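Local coordinates for periplasmic oligopeptide-binding protein (Burkholderia pseudomallei, PDB 3ZS6) that probably captures oligopeptides in the periplasm and delivers them to an ABC transporter for uptake, at residues 106-111 against 136-142. Coordinates in Å, arbitrary orientation, origin at the centre of the assembly. Residues are numbered along the deposited sequence.
Sequences EFVKNA and VKTEVPV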
loop_
_atom_site.group_PDB
_atom_site.type_symbol
_atom_site.label_atom_id
_atom_site.label_comp_id
_atom_site.label_asym_id
_atom_site.label_seq_id
_atom_site.Cartn_x
_atom_site.Cartn_y
_atom_site.Cartn_z
ATOM N N GLU A 106 3.835 -7.027 -13.355
ATOM C CA GLU A 106 4.480 -6.317 -14.451
ATOM C C GLU A 106 5.945 -6.717 -14.643
ATOM O O GLU A 106 6.482 -6.591 -15.746
ATOM C CB GLU A 106 4.361 -4.805 -14.243
ATOM C CG GLU A 106 4.097 -4.011 -15.504
ATOM C CD GLU A 106 3.803 -2.549 -15.207
ATOM O OE1 GLU A 106 2.723 -2.261 -14.650
ATOM O OE2 GLU A 106 4.654 -1.690 -15.522
ATOM N N PHE A 107 6.591 -7.202 -13.585
ATOM C CA PHE A 107 7.993 -7.616 -13.692
ATOM C C PHE A 107 8.122 -8.928 -14.465
ATOM O O PHE A 107 9.198 -9.264 -14.966
ATOM C CB PHE A 107 8.644 -7.780 -12.312
ATOM C CG PHE A 107 8.770 -6.503 -11.531
ATOM C CD1 PHE A 107 8.169 -5.334 -11.969
ATOM C CD2 PHE A 107 9.499 -6.474 -10.351
ATOM C CE1 PHE A 107 8.288 -4.159 -11.240
ATOM C CE2 PHE A 107 9.625 -5.305 -9.620
ATOM C CZ PHE A 107 9.018 -4.146 -10.065
ATOM N N VAL A 108 7.025 -9.674 -14.555
ATOM C CA VAL A 108 7.050 -10.967 -15.227
ATOM C C VAL A 108 7.110 -10.828 -16.749
ATOM O O VAL A 108 6.526 -9.911 -17.330
ATOM C CB VAL A 108 5.860 -11.842 -14.812
ATOM C CG1 VAL A 108 5.950 -13.210 -15.474
ATOM C CG2 VAL A 108 5.827 -11.985 -13.294
ATOM N N LYS A 109 7.830 -11.753 -17.378
ATOM C CA LYS A 109 8.091 -11.711 -18.808
ATOM C C LYS A 109 6.802 -11.636 -19.619
ATOM O O LYS A 109 5.882 -12.437 -19.423
ATOM C CB LYS A 109 8.927 -12.927 -19.226
ATOM C CG LYS A 109 9.452 -12.872 -20.645
ATOM C CD LYS A 109 10.277 -11.613 -20.875
ATOM C CE LYS A 109 11.034 -11.674 -22.195
ATOM N NZ LYS A 109 12.116 -12.701 -22.157
ATOM N N ASN A 110 6.739 -10.644 -20.500
ATOM C CA ASN A 110 5.592 -10.431 -21.374
ATOM C C ASN A 110 4.388 -9.741 -20.726
ATOM O O ASN A 110 3.427 -9.407 -21.411
ATOM C CB ASN A 110 5.149 -11.748 -22.010
ATOM C CG ASN A 110 6.130 -12.251 -23.050
ATOM O OD1 ASN A 110 6.904 -11.481 -23.617
ATOM N ND2 ASN A 110 6.101 -13.548 -23.306
ATOM N N ALA A 111 4.437 -9.533 -19.415
ATOM C CA ALA A 111 3.296 -8.935 -18.710
ATOM C C ALA A 111 2.837 -7.598 -19.315
ATOM O O ALA A 111 1.636 -7.378 -19.508
ATOM C CB ALA A 111 3.594 -8.780 -17.217
ATOM N N VAL A 136 9.460 -18.770 -12.984
ATOM C CA VAL A 136 9.096 -17.405 -13.354
ATOM C C VAL A 136 10.234 -16.704 -14.095
ATOM O O VAL A 136 11.357 -16.605 -13.587
ATOM C CB VAL A 136 8.684 -16.559 -12.125
ATOM C CG1 VAL A 136 8.320 -15.134 -12.550
ATOM C CG2 VAL A 136 7.518 -17.208 -11.406
ATOM N N LYS A 137 9.939 -16.244 -15.306
ATOM C CA LYS A 137 10.870 -15.431 -16.079
ATOM C C LYS A 137 10.492 -13.967 -15.902
ATOM O O LYS A 137 9.322 -13.617 -16.032
ATOM C CB LYS A 137 10.790 -15.793 -17.564
ATOM C CG LYS A 137 11.182 -17.229 -17.892
ATOM C CD LYS A 137 12.667 -17.347 -18.184
ATOM C CE LYS A 137 13.021 -18.759 -18.614
ATOM N NZ LYS A 137 14.468 -18.890 -18.910
ATOM N N THR A 138 11.473 -13.118 -15.608
ATOM C CA THR A 138 11.231 -11.687 -15.451
ATOM C C THR A 138 11.826 -10.914 -16.620
ATOM O O THR A 138 12.779 -11.376 -17.248
ATOM C CB THR A 138 11.833 -11.144 -14.140
ATOM O OG1 THR A 138 13.233 -11.451 -14.093
ATOM C CG2 THR A 138 11.139 -11.761 -12.932
ATOM N N GLU A 139 11.264 -9.739 -16.902
ATOM C CA GLU A 139 11.719 -8.897 -18.015
ATOM C C GLU A 139 13.155 -8.436 -17.819
ATOM O O GLU A 139 13.924 -8.359 -18.768
ATOM C CB GLU A 139 10.817 -7.666 -18.162
ATOM C CG GLU A 139 9.397 -7.968 -18.604
ATOM C CD GLU A 139 9.283 -8.225 -20.095
ATOM O OE1 GLU A 139 10.323 -8.202 -20.786
ATOM O OE2 GLU A 139 8.152 -8.447 -20.576
ATOM N N VAL A 140 13.496 -8.103 -16.581
ATOM C CA VAL A 140 14.846 -7.699 -16.217
ATOM C C VAL A 140 15.182 -8.394 -14.908
ATOM O O VAL A 140 14.293 -8.893 -14.230
ATOM C CB VAL A 140 14.944 -6.181 -16.003
ATOM C CG1 VAL A 140 14.703 -5.441 -17.310
ATOM C CG2 VAL A 140 13.943 -5.728 -14.942
ATOM N N PRO A 141 16.469 -8.437 -14.545
ATOM C CA PRO A 141 16.791 -9.114 -13.285
ATOM C C PRO A 141 16.219 -8.389 -12.064
ATOM O O PRO A 141 16.300 -7.162 -11.964
ATOM C CB PRO A 141 18.328 -9.132 -13.265
ATOM C CG PRO A 141 18.759 -8.141 -14.319
ATOM C CD PRO A 141 17.665 -8.101 -15.335
ATOM N N VAL A 142 15.633 -9.164 -11.154
ATOM C CA VAL A 142 15.035 -8.638 -9.932
ATOM C C VAL A 142 15.524 -9.478 -8.756
ATOM O O VAL A 142 15.096 -10.617 -8.577
ATOM C CB VAL A 142 13.488 -8.692 -9.990
ATOM C CG1 VAL A 142 12.871 -8.141 -8.696
ATOM C CG2 VAL A 142 12.968 -7.942 -11.209
HETATM O O HOH W 1 6.571 -6.882 -18.677
#
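Glu139 folds its side chain across the turn 108-111, with its CG 3.7 Å from Val108 O and its OE1 3.4 Å from Lys109 CD. The other carboxylate oxygen, Glu139 OE2, accepts a hydrogen bond from the backbone N of Asn110 at 2.6 Å; water 1 lies within hydrogen-bonding reach of Glu139 OE2 and Glu106 O, 2.9 Å from each. The turn is type II, closed by Ala111 N to Val108 O at 3.0 Å. Its third residue, Asn110, has the positive phi (79°) of that turn and sits at the N-cap position of helix 111-115, its ND2 hydrogen-bonded to Asp123 O.

Where the turn begins, the chain pairs with the end of strand 133-137, a member of an antiparallel sheet in this solute-binding protein of family 5, and with the two loop residues after it. Val108 and Thr138 form a single antiparallel bridge, a non-hydrogen-bonded pair with their CA atoms 4.2 Å apart. Two backbone hydrogen bonds flank it: Glu139 N to Phe107 O at 2.9 Å and Lys109 N to Lys137 O at 2.7 Å. Gly125 is also hydrogen-bonded to the backbones of Lys109 and Lys137.

Val108 CG2 meets Val136 CG1 at 4.1 Å, and Trp89 of helix 82-93 touches both valines. Further along, Phe107 CD2 comes within 3.9 Å of Val142 CG2, while Leu148 and Tyr410 also touch the Phe107 side chain.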